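Local coordinates for PTS system, nitrogen regulatory IIA protein (Neisseria meningitidis, PDB 2A0J) that probably accepts and relays phosphoryl groups as a IIA component of the phosphotransferase system and takes part in nitrogen regulation, at residues L8-S11 / H12-L15; A42-F45 / E46-A50; T57-G60 / Q61-I65; I81-R84 / E85-F89. All blocks are in the same frame, centred on the assembly; numbering follows the deposited sequence.

In the fold
The four contacts are local and follow one another along a single chain, so none nests within or crosses another. Contact 1 turns the chain from helix 3-7 into edge strand 13-17. Contact 2 lies within helix 41-52, and contact 3 closes the small loop that leads into the opposite edge strand, 63-70. Contact 4 is the corner by which strand 77-83 leaves the four-stranded mixed sheet. Contacts 1 and 4 meet where Val14 O and Leu15 O face Arg82, since strands 13-17 and 77-83 are neighbours. Contacts 3 and 4 meet where Phe89 packs on Ala64 and Thr57. Contact 2 touches none of the others; its nearest atoms are about 6 Å from contact 3.

Contact 1 (L8-S11 / H12-L15); sequences LPLS and HIVL
Pro9 and His12 meet as a saturated ring over an aromatic one. CG of the proline sits 3.6 Å from the centroid of the His12 ring, a CH-pi contact over one face that is shifted toward the rim. CD of Pro9 adds to the contact by coming 3.4 Å from His12 ND1. The imidazole reaches this place because its CG stands opposite the carbonyl carbon and beside the backbone N (chi1 -71°), which folds it back over the preceding turn. Ser11 OG approaches the same ring obliquely, 3.5 Å from CD2.

The other side-chain contacts are apolar and centre on Ile13. Leu8 and Ile13 cross at about a right angle, with Leu8 CG 4.1 Å from Ile13 CG1, while Leu10 CD2 lies 4.2 Å from Ile13 CD1. Ile13 thus meets two leucines, Leu8 through CG1 and Leu10 through CD1.

What positions these groups is a short 3-10 turn, a worked case of two overlapping type I turns. His12 N donates to Pro9 O at 3.0 Å. A weak bond follows one residue on, from Ile13 N to Leu10 O at 3.3 Å. Together they bring His12 back beside Pro9, and the chain enters its strand at Ile13.

Farther out, Leu8 and Leu10 rest on helix 139-146, where Arg143 also bonds to Leu8 O. His12 and Val14 pair through their backbones with Phe80, so the turn delivers strand 13-17 to the side of strand 77-83.

Contact 2 (A42-F45 / E46-A50); sequences ADVF and ECLFA
Phe45 and Phe49, one helical turn apart on helix 41-52, form an i to i+4 aromatic pair on the flank of that helix. Phe45 can be followed outward. Its CB lies beside the backbone N of Glu46, and CG stands anti to its own backbone N (chi1 177°), which swings the ring along the helix toward the C-terminal side. On one margin of the ring CD2 meets the carboxylate of Glu46, whose OE1 lies in the ring plane at 3.8 Å, the glutamate chain being bent at chi2. At the tip, CZ stands over the centre of the Phe49 ring, 4.1 Å from its CG. The two rings make an offset stack, with centroids 5.0 Å apart and planes at 24°, both side chains pointing the same way.

Phe26 of helix 22-33 extends the cluster, meeting Phe49 edge-to-face and also touching Phe45. Around on the buried side, Val44 CG1 lies 4.3 Å from Leu48 CD1, and these two residues face Leu104 and Ile102 of strand 97-106 respectively. The same two phenylalanines are also joined through the backbone: Phe49 N donates to Phe45 O at 2.9 Å.

Contact 3 (T57-G60 / Q61-I65); sequences TGLG and QGVAI
Leu59 and Ile65 lay their side chains across one another at about a right angle, with Leu59 CD2 3.8 Å from Ile65 CD1. Ile65 holds CG1 between its backbone N and carbonyl carbon (chi1 47°), which brings CG1 of Ile65 to 3.4 Å from Thr57 O as well as toward the leucine. The other leucine branch, CD1, turns to Val63 CG1 at 4.1 Å. Thr57 also keeps its hydroxyl between N and carbonyl carbon, where OG1 bonds to Glu52; its CB packs over Ile65 O.

These side chains decorate a short hairpin-like loop whose two arms run antiparallel and are joined by a single beta bridge: Gly58 and Ala64 form a non-hydrogen-bonded pair, flanked by Ile65 N to Thr57 O at 3.0 Å and Leu59 N to Val63 O, also 3.0 Å. Ala64 CB lies 3.7 Å from Gly58 CA. Gly60, at phi 102°, adopts a conformation suited to glycine. A water joins Gly60 N, 2.7 Å away, to Val63 O, giving that carbonyl a second partner. Leu59 and Val63 press on Phe124 of helix 110-124, while Ile65 rests on Leu117 of the same helix.

Contact 4 (I81-R84 / E85-F89); sequences IRTR and EPVGF
The corner between strands 77-83 and 86-87, where the chain turns out of the sheet, is pinned by one side-chain bond from Thr83 to Glu85. Thr83 OG1 donates to the backbone Glu85 O at 2.9 Å, reaching it from well above the carbonyl plane, with the C=O to donor angle at 120°. The hydroxyl is placed by a chi1 of 56°, which sets it between the threonine's own N and carbonyl carbon, while CG2 takes the position opposite that carbon. The CB of Thr83 also stands 3.1 Å from Glu85 O, so the carbonyl O lies close to both OG1 and CB. CG2 of Thr83 faces Val87 CG2 at 4.4 Å, a distant approach.

Outside the corner the same hydroxyl has a weak bond to Ser98 OG. Arg84 extends away from the turn, its chain bent at chi3, to make salt bridges through NH1 to Glu18 and through NE to Asp16. Both Thr83 and Val87 also pack on Val19. The corner thus sits between the end of strand 13-17 with its following loop and strand 97-106, whose Ser98 pairs with Thr83 through the backbone.

Contact 1 (L8-S11 / H12-L15)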
loop_
_atom_site.group_PDB
_atom_site.type_symbol
_atom_site.label_atom_id
_atom_site.label_comp_id
_atom_site.label_asym_id
_atom_site.label_seq_id
_atom_site.Cartn_x
_atom_site.Cartn_y
_atom_site.Cartn_z
ATOM N N LEU A 8 -5.615 -6.671 6.275
ATOM C CA LEU A 8 -5.055 -7.248 5.058
ATOM C C LEU A 8 -5.447 -8.707 4.761
ATOM O O LEU A 8 -4.670 -9.626 5.006
ATOM C CB LEU A 8 -3.523 -7.125 5.093
ATOM C CG LEU A 8 -2.757 -7.328 3.781
ATOM C CD1 LEU A 8 -3.104 -6.204 2.818
ATOM C CD2 LEU A 8 -1.260 -7.349 4.041
ATOM N N PRO A 9 -6.670 -8.936 4.249
ATOM C CA PRO A 9 -7.067 -10.309 3.937
ATOM C C PRO A 9 -6.355 -10.737 2.653
ATOM O O PRO A 9 -5.798 -9.905 1.940
ATOM C CB PRO A 9 -8.575 -10.197 3.755
ATOM C CG PRO A 9 -8.731 -8.843 3.200
ATOM C CD PRO A 9 -7.815 -8.027 4.083
ATOM N N LEU A 10 -6.369 -12.030 2.361
ATOM C CA LEU A 10 -5.712 -12.546 1.166
ATOM C C LEU A 10 -6.352 -11.986 -0.102
ATOM O O LEU A 10 -5.712 -11.919 -1.152
ATOM C CB LEU A 10 -5.774 -14.074 1.168
ATOM C CG LEU A 10 -5.087 -14.712 2.383
ATOM C CD1 LEU A 10 -5.399 -16.200 2.452
ATOM C CD2 LEU A 10 -3.594 -14.490 2.282
ATOM N N SER A 11 -7.616 -11.582 0.005
ATOM C CA SER A 11 -8.352 -11.011 -1.121
ATOM C C SER A 11 -7.851 -9.599 -1.476
ATOM O O SER A 11 -8.211 -9.056 -2.519
ATOM C CB SER A 11 -9.846 -10.939 -0.789
ATOM O OG SER A 11 -10.081 -9.982 0.231
ATOM N N HIS A 12 -7.036 -9.009 -0.602
ATOM C CA HIS A 12 -6.490 -7.665 -0.828
ATOM C C HIS A 12 -5.000 -7.687 -1.189
ATOM O O HIS A 12 -4.316 -6.668 -1.090
ATOM C CB HIS A 12 -6.687 -6.788 0.415
ATOM C CG HIS A 12 -8.111 -6.389 0.662
ATOM N ND1 HIS A 12 -8.502 -5.682 1.779
ATOM C CD2 HIS A 12 -9.236 -6.603 -0.059
ATOM C CE1 HIS A 12 -9.807 -5.482 1.735
ATOM N NE2 HIS A 12 -10.276 -6.031 0.630
ATOM N N ILE A 13 -4.515 -8.853 -1.611
ATOM C CA ILE A 13 -3.119 -9.040 -1.985
ATOM C C ILE A 13 -2.985 -9.481 -3.440
ATOM O O ILE A 13 -3.662 -10.408 -3.870
ATOM C CB ILE A 13 -2.463 -10.093 -1.084
ATOM C CG1 ILE A 13 -2.512 -9.615 0.370
ATOM C CG2 ILE A 13 -1.038 -10.374 -1.553
ATOM C CD1 ILE A 13 -2.051 -10.643 1.369
ATOM N N VAL A 14 -2.120 -8.797 -4.190
ATOM C CA VAL A 14 -1.861 -9.104 -5.604
ATOM C C VAL A 14 -0.370 -9.438 -5.709
ATOM O O VAL A 14 0.481 -8.640 -5.308
ATOM C CB VAL A 14 -2.189 -7.889 -6.523
ATOM C CG1 VAL A 14 -1.934 -8.245 -7.983
ATOM C CG2 VAL A 14 -3.630 -7.470 -6.338
ATOM N N LEU A 15 -0.056 -10.609 -6.252
ATOM C CA LEU A 15 1.329 -11.064 -6.352
ATOM C C LEU A 15 2.085 -10.799 -7.649
ATOM O O LEU A 15 3.315 -10.738 -7.639
ATOM C CB LEU A 15 1.386 -12.567 -6.070
ATOM C CG LEU A 15 0.787 -13.062 -4.752
ATOM C CD1 LEU A 15 0.665 -14.577 -4.791
ATOM C CD2 LEU A 15 1.648 -12.605 -3.583
#

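Contact 2 (A42-F45 / E46-A50)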
loop_
_atom_site.group_PDB
_atom_site.type_symbol
_atom_site.label_atom_id
_atom_site.label_comp_id
_atom_site.label_asym_id
_atom_site.label_seq_id
_atom_site.Cartn_x
_atom_site.Cartn_y
_atom_site.Cartn_z
ATOM N N ALA A 42 -13.456 5.924 -7.765
ATOM C CA ALA A 42 -13.024 7.258 -8.168
ATOM C C ALA A 42 -12.636 8.079 -6.939
ATOM O O ALA A 42 -11.653 8.816 -6.969
ATOM C CB ALA A 42 -14.134 7.974 -8.946
ATOM N N ASP A 43 -13.404 7.949 -5.860
ATOM C CA ASP A 43 -13.119 8.694 -4.631
ATOM C C ASP A 43 -11.905 8.142 -3.888
ATOM O O ASP A 43 -11.136 8.897 -3.297
ATOM C CB ASP A 43 -14.342 8.705 -3.709
ATOM C CG ASP A 43 -15.448 9.620 -4.217
ATOM O OD1 ASP A 43 -15.162 10.801 -4.499
ATOM O OD2 ASP A 43 -16.602 9.164 -4.330
ATOM N N VAL A 44 -11.733 6.823 -3.923
ATOM C CA VAL A 44 -10.595 6.188 -3.273
ATOM C C VAL A 44 -9.323 6.647 -3.990
ATOM O O VAL A 44 -8.299 6.900 -3.365
ATOM C CB VAL A 44 -10.720 4.653 -3.347
ATOM C CG1 VAL A 44 -9.377 3.988 -3.029
ATOM C CG2 VAL A 44 -11.805 4.185 -2.372
ATOM N N PHE A 45 -9.413 6.758 -5.309
ATOM C CA PHE A 45 -8.304 7.201 -6.137
ATOM C C PHE A 45 -7.889 8.630 -5.778
ATOM O O PHE A 45 -6.719 8.898 -5.513
ATOM C CB PHE A 45 -8.702 7.153 -7.613
ATOM C CG PHE A 45 -7.634 7.654 -8.541
ATOM C CD1 PHE A 45 -6.606 6.817 -8.957
ATOM C CD2 PHE A 45 -7.636 8.974 -8.974
ATOM C CE1 PHE A 45 -5.595 7.290 -9.789
ATOM C CE2 PHE A 45 -6.629 9.457 -9.807
ATOM C CZ PHE A 45 -5.608 8.613 -10.215
ATOM N N GLU A 46 -8.851 9.546 -5.782
ATOM C CA GLU A 46 -8.571 10.940 -5.470
ATOM C C GLU A 46 -7.944 11.098 -4.092
ATOM O O GLU A 46 -7.067 11.928 -3.875
ATOM C CB GLU A 46 -9.859 11.763 -5.544
ATOM C CG GLU A 46 -9.751 12.974 -6.461
ATOM C CD GLU A 46 -9.342 12.597 -7.877
ATOM O OE1 GLU A 46 -10.063 11.802 -8.516
ATOM O OE2 GLU A 46 -8.300 13.093 -8.350
ATOM N N CYS A 47 -8.406 10.287 -3.158
ATOM C CA CYS A 47 -7.903 10.341 -1.808
ATOM C C CYS A 47 -6.412 9.977 -1.741
ATOM O O CYS A 47 -5.633 10.647 -1.065
ATOM C CB CYS A 47 -8.735 9.406 -0.933
ATOM S SG CYS A 47 -8.394 9.571 0.796
ATOM N N LEU A 48 -6.016 8.921 -2.442
ATOM C CA LEU A 48 -4.616 8.499 -2.450
ATOM C C LEU A 48 -3.737 9.490 -3.214
ATOM O O LEU A 48 -2.602 9.765 -2.811
ATOM C CB LEU A 48 -4.486 7.117 -3.092
ATOM C CG LEU A 48 -5.402 6.010 -2.551
ATOM C CD1 LEU A 48 -5.184 4.746 -3.372
ATOM C CD2 LEU A 48 -5.136 5.764 -1.055
ATOM N N PHE A 49 -4.275 10.023 -4.312
ATOM C CA PHE A 49 -3.565 10.973 -5.167
ATOM C C PHE A 49 -3.480 12.381 -4.568
ATOM O O PHE A 49 -2.577 13.153 -4.899
ATOM C CB PHE A 49 -4.233 11.032 -6.547
ATOM C CG PHE A 49 -3.270 10.865 -7.706
ATOM C CD1 PHE A 49 -2.442 9.744 -7.793
ATOM C CD2 PHE A 49 -3.212 11.814 -8.727
ATOM C CE1 PHE A 49 -1.574 9.570 -8.879
ATOM C CE2 PHE A 49 -2.348 11.648 -9.815
ATOM C CZ PHE A 49 -1.530 10.523 -9.887
ATOM N N ALA A 50 -4.419 12.722 -3.694
ATOM C CA ALA A 50 -4.401 14.032 -3.063
ATOM C C ALA A 50 -3.151 14.106 -2.185
ATOM O O ALA A 50 -2.570 15.177 -1.981
ATOM C CB ALA A 50 -5.660 14.226 -2.217
#

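Contact 3 (T57-G60 / Q61-I65)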
loop_
_atom_site.group_PDB
_atom_site.type_symbol
_atom_site.label_atom_id
_atom_site.label_comp_id
_atom_site.label_asym_id
_atom_site.label_seq_id
_atom_site.Cartn_x
_atom_site.Cartn_y
_atom_site.Cartn_z
ATOM N N THR A 57 5.367 8.746 -1.800
ATOM C CA THR A 57 5.228 7.990 -0.569
ATOM C C THR A 57 6.187 6.820 -0.603
ATOM O O THR A 57 6.055 5.879 0.168
ATOM C CB THR A 57 3.780 7.487 -0.371
ATOM O OG1 THR A 57 3.278 6.934 -1.598
ATOM C CG2 THR A 57 2.892 8.639 0.062
ATOM N N GLY A 58 7.153 6.896 -1.515
ATOM C CA GLY A 58 8.166 5.865 -1.628
ATOM C C GLY A 58 9.127 6.010 -0.463
ATOM O O GLY A 58 9.545 7.119 -0.129
ATOM N N LEU A 59 9.475 4.893 0.167
ATOM C CA LEU A 59 10.380 4.913 1.314
ATOM C C LEU A 59 11.823 4.705 0.891
ATOM O O LEU A 59 12.743 4.871 1.689
ATOM C CB LEU A 59 9.990 3.815 2.306
ATOM C CG LEU A 59 8.604 3.884 2.949
ATOM C CD1 LEU A 59 8.360 2.611 3.740
ATOM C CD2 LEU A 59 8.511 5.104 3.849
ATOM N N GLY A 60 12.011 4.349 -0.374
ATOM C CA GLY A 60 13.344 4.092 -0.877
ATOM C C GLY A 60 13.539 2.584 -0.953
ATOM O O GLY A 60 12.937 1.840 -0.172
ATOM N N GLN A 61 14.348 2.133 -1.906
ATOM C CA GLN A 61 14.643 0.719 -2.075
ATOM C C GLN A 61 13.496 -0.159 -2.587
ATOM O O GLN A 61 13.265 -1.256 -2.076
ATOM C CB GLN A 61 15.178 0.161 -0.759
ATOM C CG GLN A 61 16.472 0.808 -0.308
ATOM C CD GLN A 61 16.676 0.713 1.194
ATOM O OE1 GLN A 61 17.773 0.948 1.698
ATOM N NE2 GLN A 61 15.611 0.379 1.919
ATOM N N GLY A 62 12.792 0.328 -3.605
ATOM C CA GLY A 62 11.701 -0.427 -4.206
ATOM C C GLY A 62 10.418 -0.556 -3.402
ATOM O O GLY A 62 9.507 -1.285 -3.803
ATOM N N VAL A 63 10.344 0.144 -2.274
ATOM C CA VAL A 63 9.165 0.108 -1.424
ATOM C C VAL A 63 8.428 1.449 -1.397
ATOM O O VAL A 63 9.016 2.503 -1.650
ATOM C CB VAL A 63 9.538 -0.261 0.017
ATOM C CG1 VAL A 63 8.277 -0.300 0.887
ATOM C CG2 VAL A 63 10.267 -1.600 0.036
ATOM N N ALA A 64 7.134 1.396 -1.092
ATOM C CA ALA A 64 6.301 2.592 -1.009
ATOM C C ALA A 64 5.066 2.300 -0.153
ATOM O O ALA A 64 4.660 1.143 0.008
ATOM C CB ALA A 64 5.883 3.046 -2.411
ATOM N N ILE A 65 4.471 3.357 0.388
ATOM C CA ILE A 65 3.290 3.235 1.234
ATOM C C ILE A 65 2.263 4.317 0.929
ATOM O O ILE A 65 2.068 5.235 1.719
ATOM C CB ILE A 65 3.658 3.339 2.733
ATOM C CG1 ILE A 65 4.586 4.542 2.958
ATOM C CG2 ILE A 65 4.303 2.046 3.208
ATOM C CD1 ILE A 65 4.804 4.903 4.414
HETATM O O HOH W 1 10.778 3.927 -2.739
#

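Contact 4 (I81-R84 / E85-F89)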
loop_
_atom_site.group_PDB
_atom_site.type_symbol
_atom_site.label_atom_id
_atom_site.label_comp_id
_atom_site.label_asym_id
_atom_site.label_seq_id
_atom_site.Cartn_x
_atom_site.Cartn_y
_atom_site.Cartn_z
ATOM N N ILE A 81 0.609 -4.890 -3.043
ATOM C CA ILE A 81 0.865 -5.196 -4.449
ATOM C C ILE A 81 2.328 -5.466 -4.782
ATOM O O ILE A 81 3.214 -4.703 -4.398
ATOM C CB ILE A 81 0.419 -4.053 -5.373
ATOM C CG1 ILE A 81 -1.077 -3.793 -5.210
ATOM C CG2 ILE A 81 0.765 -4.403 -6.818
ATOM C CD1 ILE A 81 -1.612 -2.711 -6.144
ATOM N N ARG A 82 2.559 -6.556 -5.510
ATOM C CA ARG A 82 3.893 -6.952 -5.962
ATOM C C ARG A 82 3.824 -6.849 -7.485
ATOM O O ARG A 82 3.083 -7.593 -8.135
ATOM C CB ARG A 82 4.205 -8.396 -5.555
ATOM C CG ARG A 82 5.560 -8.595 -4.883
ATOM C CD ARG A 82 6.495 -9.446 -5.716
ATOM N NE ARG A 82 5.902 -10.741 -6.050
ATOM C CZ ARG A 82 5.948 -11.820 -5.279
ATOM N NH1 ARG A 82 6.565 -11.789 -4.110
ATOM N NH2 ARG A 82 5.373 -12.936 -5.683
ATOM N N THR A 83 4.582 -5.909 -8.043
ATOM C CA THR A 83 4.590 -5.678 -9.482
ATOM C C THR A 83 5.462 -6.679 -10.247
ATOM O O THR A 83 6.471 -7.159 -9.736
ATOM C CB THR A 83 5.060 -4.229 -9.790
ATOM O OG1 THR A 83 6.343 -3.996 -9.189
ATOM C CG2 THR A 83 4.053 -3.208 -9.228
ATOM N N ARG A 84 5.055 -7.008 -11.469
ATOM C CA ARG A 84 5.820 -7.939 -12.291
ATOM C C ARG A 84 7.136 -7.264 -12.662
ATOM O O ARG A 84 8.184 -7.907 -12.738
ATOM C CB ARG A 84 5.046 -8.292 -13.561
ATOM C CG ARG A 84 5.726 -9.356 -14.408
ATOM C CD ARG A 84 4.883 -9.715 -15.621
ATOM N NE ARG A 84 3.516 -10.042 -15.235
ATOM C CZ ARG A 84 2.564 -10.408 -16.084
ATOM N NH1 ARG A 84 2.831 -10.497 -17.379
ATOM N NH2 ARG A 84 1.346 -10.679 -15.636
ATOM N N GLU A 85 7.059 -5.955 -12.885
ATOM C CA GLU A 85 8.215 -5.142 -13.241
ATOM C C GLU A 85 8.223 -3.903 -12.345
ATOM O O GLU A 85 7.176 -3.442 -11.912
ATOM C CB GLU A 85 8.121 -4.711 -14.708
ATOM C CG GLU A 85 9.269 -5.170 -15.594
ATOM C CD GLU A 85 9.255 -6.660 -15.861
ATOM O OE1 GLU A 85 9.483 -7.441 -14.917
ATOM O OE2 GLU A 85 9.013 -7.052 -17.022
ATOM N N PRO A 86 9.412 -3.363 -12.038
ATOM C CA PRO A 86 9.457 -2.167 -11.183
ATOM C C PRO A 86 8.731 -0.982 -11.842
ATOM O O PRO A 86 8.625 -0.903 -13.067
ATOM C CB PRO A 86 10.957 -1.924 -11.013
ATOM C CG PRO A 86 11.531 -3.344 -11.075
ATOM C CD PRO A 86 10.760 -3.938 -12.230
ATOM N N VAL A 87 8.226 -0.067 -11.023
ATOM C CA VAL A 87 7.498 1.098 -11.521
ATOM C C VAL A 87 8.119 2.397 -11.030
ATOM O O VAL A 87 8.441 2.525 -9.849
ATOM C CB VAL A 87 6.008 1.047 -11.073
ATOM C CG1 VAL A 87 5.351 2.412 -11.219
ATOM C CG2 VAL A 87 5.260 0.023 -11.901
ATOM N N GLY A 88 8.299 3.346 -11.948
ATOM C CA GLY A 88 8.865 4.641 -11.591
ATOM C C GLY A 88 7.915 5.291 -10.610
ATOM O O GLY A 88 6.798 5.648 -10.971
ATOM N N PHE A 89 8.357 5.436 -9.367
ATOM C CA PHE A 89 7.522 5.990 -8.309
ATOM C C PHE A 89 7.963 7.367 -7.835
ATOM O O PHE A 89 7.436 7.874 -6.844
ATOM C CB PHE A 89 7.534 5.041 -7.110
ATOM C CG PHE A 89 6.197 4.862 -6.460
ATOM C CD1 PHE A 89 5.231 4.041 -7.040
ATOM C CD2 PHE A 89 5.894 5.515 -5.264
ATOM C CE1 PHE A 89 3.976 3.873 -6.435
ATOM C CE2 PHE A 89 4.643 5.358 -4.650
ATOM C CZ PHE A 89 3.685 4.538 -5.233
#